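Local coordinates for protein glucose dehydrogenase (Haloferax mediterranei, PDB 2B5W) that catalyses the zinc-dependent oxidation of D-glucose and some related aldose sugars, using either NADP+ or NAD+ as electron acceptor with a preference for NADP+, at residues S153-A158 and G182-L187. The protein carries 1 engineered substitution. Residues are numbered along the deposited sequence; the frame is centred on the assembly and turned at random.
Sequences SITEKA and GSLGLL. With NAP (NADP nicotinamide-adenine-dinucleotide phosphate), chain I.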
loop_
_atom_site.group_PDB
_atom_site.type_symbol
_atom_site.label_atom_id
_atom_site.label_comp_id
_atom_site.label_asym_id
_atom_site.label_seq_id
_atom_site.Cartn_x
_atom_site.Cartn_y
_atom_site.Cartn_z
ATOM N N SER A 153 -18.620 -0.423 -9.005
ATOM C CA SER A 153 -18.317 -0.953 -7.662
ATOM C C SER A 153 -16.891 -1.449 -7.501
ATOM O O SER A 153 -16.326 -1.364 -6.397
ATOM C CB SER A 153 -19.327 -2.044 -7.240
ATOM O OG SER A 153 -19.065 -3.303 -7.802
ATOM N N ILE A 154 -16.340 -2.037 -8.558
ATOM C CA ILE A 154 -14.944 -2.474 -8.578
ATOM C C ILE A 154 -14.057 -1.271 -8.235
ATOM O O ILE A 154 -13.152 -1.364 -7.412
ATOM C CB ILE A 154 -14.564 -3.093 -9.935
ATOM C CG1 ILE A 154 -15.309 -4.410 -10.179
ATOM C CG2 ILE A 154 -13.068 -3.220 -10.037
ATOM C CD1 ILE A 154 -15.025 -5.487 -9.205
ATOM N N THR A 155 -14.280 -0.148 -8.907
ATOM C CA THR A 155 -13.526 1.054 -8.626
ATOM C C THR A 155 -13.823 1.613 -7.253
ATOM O O THR A 155 -12.912 2.084 -6.585
ATOM C CB THR A 155 -13.782 2.084 -9.733
ATOM O OG1 THR A 155 -13.196 1.516 -10.922
ATOM C CG2 THR A 155 -13.064 3.398 -9.446
ATOM N N GLU A 156 -15.064 1.562 -6.826
ATOM C CA GLU A 156 -15.381 2.075 -5.496
ATOM C C GLU A 156 -14.552 1.317 -4.446
ATOM O O GLU A 156 -14.056 1.929 -3.504
ATOM C CB GLU A 156 -16.856 1.946 -5.180
ATOM C CG GLU A 156 -17.807 2.748 -6.042
ATOM C CD GLU A 156 -17.869 4.239 -5.761
ATOM O OE1 GLU A 156 -17.155 4.757 -4.863
ATOM O OE2 GLU A 156 -18.653 4.882 -6.457
ATOM N N LYS A 157 -14.431 -0.001 -4.572
ATOM C CA LYS A 157 -13.632 -0.737 -3.602
ATOM C C LYS A 157 -12.155 -0.354 -3.695
ATOM O O LYS A 157 -11.495 -0.122 -2.686
ATOM C CB LYS A 157 -13.762 -2.258 -3.774
ATOM C CG LYS A 157 -12.811 -3.015 -2.832
ATOM C CD LYS A 157 -12.826 -4.525 -2.965
ATOM C CE LYS A 157 -11.602 -5.124 -2.263
ATOM N NZ LYS A 157 -11.678 -6.584 -2.217
ATOM N N ALA A 158 -11.612 -0.303 -4.915
ATOM C CA ALA A 158 -10.214 -0.034 -5.069
ATOM C C ALA A 158 -9.863 1.331 -4.505
ATOM O O ALA A 158 -8.834 1.479 -3.865
ATOM C CB ALA A 158 -9.778 -0.166 -6.543
ATOM N N GLY A 182 -9.677 0.764 -21.514
ATOM C CA GLY A 182 -10.776 -0.164 -21.638
ATOM C C GLY A 182 -11.976 0.360 -20.855
ATOM O O GLY A 182 -11.920 1.463 -20.298
ATOM N N SER A 183 -13.067 -0.404 -20.813
ATOM C CA SER A 183 -14.255 0.156 -20.157
ATOM C C SER A 183 -14.001 0.467 -18.677
ATOM O O SER A 183 -14.547 1.415 -18.146
ATOM C CB SER A 183 -15.485 -0.735 -20.349
ATOM O OG SER A 183 -15.357 -1.992 -19.742
ATOM N N LEU A 184 -13.205 -0.353 -18.003
ATOM C CA LEU A 184 -12.939 -0.083 -16.574
ATOM C C LEU A 184 -12.136 1.226 -16.388
ATOM O O LEU A 184 -12.454 2.082 -15.553
ATOM C CB LEU A 184 -12.251 -1.274 -15.891
ATOM C CG LEU A 184 -12.010 -1.087 -14.382
ATOM C CD1 LEU A 184 -13.315 -0.886 -13.602
ATOM C CD2 LEU A 184 -11.165 -2.236 -13.807
ATOM N N GLY A 185 -11.095 1.396 -17.187
ATOM C CA GLY A 185 -10.297 2.598 -17.115
ATOM C C GLY A 185 -11.088 3.840 -17.449
ATOM O O GLY A 185 -10.970 4.838 -16.764
ATOM N N LEU A 186 -11.946 3.789 -18.466
ATOM C CA LEU A 186 -12.669 4.987 -18.856
ATOM C C LEU A 186 -13.747 5.319 -17.816
ATOM O O LEU A 186 -13.966 6.468 -17.478
ATOM C CB LEU A 186 -13.291 4.840 -20.237
ATOM C CG LEU A 186 -12.262 4.664 -21.360
ATOM C CD1 LEU A 186 -12.975 4.380 -22.668
ATOM C CD2 LEU A 186 -11.445 5.892 -21.549
ATOM N N LEU A 187 -14.443 4.290 -17.322
ATOM C CA LEU A 187 -15.401 4.517 -16.233
ATOM C C LEU A 187 -14.697 5.151 -15.023
ATOM O O LEU A 187 -15.190 6.123 -14.421
ATOM C CB LEU A 187 -16.026 3.175 -15.840
ATOM C CG LEU A 187 -17.271 3.095 -15.008
ATOM C CD1 LEU A 187 -18.411 3.802 -15.698
ATOM C CD2 LEU A 187 -17.568 1.599 -14.808
HETATM P PA NAP I . -9.607 -4.234 -21.388
HETATM O O1A NAP I . -8.868 -5.334 -21.983
HETATM O O2A NAP I . -10.903 -3.894 -22.137
HETATM O O5B NAP I . -8.737 -2.918 -21.341
HETATM C C5B NAP I . -7.353 -2.888 -21.121
HETATM C C4B NAP I . -6.922 -1.682 -21.926
HETATM O O4B NAP I . -5.580 -1.403 -21.593
HETATM C C3B NAP I . -7.001 -1.895 -23.450
HETATM O O3B NAP I . -7.833 -0.945 -24.097
HETATM C C2B NAP I . -5.545 -1.785 -23.906
HETATM O O2B NAP I . -5.351 -1.067 -25.114
HETATM C C1B NAP I . -4.897 -1.031 -22.769
HETATM N N9A NAP I . -3.496 -1.380 -22.634
HETATM C C8A NAP I . -2.975 -2.632 -22.405
HETATM N N7A NAP I . -1.633 -2.529 -22.353
HETATM C C5A NAP I . -1.292 -1.219 -22.595
HETATM C C6A NAP I . -0.081 -0.524 -22.675
HETATM N N6A NAP I . 1.118 -1.135 -22.572
HETATM N N1A NAP I . -0.093 0.829 -22.925
HETATM C C2A NAP I . -1.280 1.516 -23.070
HETATM N N3A NAP I . -2.487 0.842 -22.999
HETATM C C4A NAP I . -2.487 -0.490 -22.750
HETATM O O3 NAP I . -10.118 -4.615 -19.928
HETATM P PN NAP I . -11.102 -3.845 -18.898
HETATM O O1N NAP I . -10.962 -2.363 -18.985
HETATM O O2N NAP I . -12.469 -4.456 -18.857
HETATM O O5D NAP I . -10.179 -4.389 -17.712
HETATM C C5D NAP I . -8.942 -3.771 -17.418
HETATM C C4D NAP I . -8.092 -4.666 -16.518
HETATM O O4D NAP I . -8.760 -4.787 -15.259
HETATM C C3D NAP I . -7.906 -6.089 -17.052
HETATM O O3D NAP I . -6.584 -6.541 -16.834
HETATM C C2D NAP I . -8.919 -6.890 -16.242
HETATM O O2D NAP I . -8.653 -8.265 -16.143
HETATM C C1D NAP I . -8.855 -6.164 -14.899
HETATM N N1N NAP I . -10.057 -6.243 -14.059
HETATM C C2N NAP I . -9.819 -6.503 -12.745
HETATM C C3N NAP I . -10.860 -6.506 -11.861
HETATM C C7N NAP I . -10.481 -6.620 -10.413
HETATM O O7N NAP I . -11.595 -6.820 -9.602
HETATM N N7N NAP I . -9.177 -6.531 -10.034
HETATM C C4N NAP I . -12.182 -6.290 -12.270
HETATM C C5N NAP I . -12.407 -6.014 -13.613
HETATM C C6N NAP I . -11.327 -5.965 -14.506
HETATM P P2B NAP I . -5.340 -1.823 -26.586
HETATM O O1X NAP I . -6.634 -2.358 -26.922
HETATM O O2X NAP I . -4.871 -0.696 -27.529
HETATM O O3X NAP I . -4.298 -2.945 -26.557
#
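In the NADP-binding cleft, where helix 149-164 meets the first turns of helix 183-194, Leu184 reaches across to Ile154 and Thr155 against one face of the nicotinamide ring of NADP. Its CG stands anti to the backbone N (chi1 -177°), which carries the fork of the side chain over to the other helix. There the two methyls divide the work: CD1 of Leu184 lies 3.6 Å from OG1 of Thr155 and 4.3 Å from CG2 of Ile154, while CD2 sits over the ring face, 3.8 Å from C6N of NAP. A branched, wholly apolar residue suits a place that must fill the interface and bear on the ring at once. Ile154, branched at CB, approaches from the same side but nearer the rim, with CG2 3.9 Å from C4N of NAP, the carbon that accepts hydride, and CD1 by the carboxamide oxygen O7N. Thr155 keeps its hydroxyl satisfied through hydrogen bonds to Tyr247 and Thr188, so its approach to the leucine methyl buries no polar atom without a partner. Helix 183-194 follows strand 175-179 of the parallel sheet, and Gly182 at the turn and Gly185 in the helix's first turn are consistent with the GxGxxG pattern of Rossmann folds. Gly182, the N-cap residue, has no side chain and lets its CA come to 3.4 Å from O5B of NAP. Just beyond it, the amide of Leu184 gives a hydrogen bond of 3.2 Å to the phosphate oxygen O1N of NAP (N-H...O 150°), at a helix start whose dipole probably favours the negative charge.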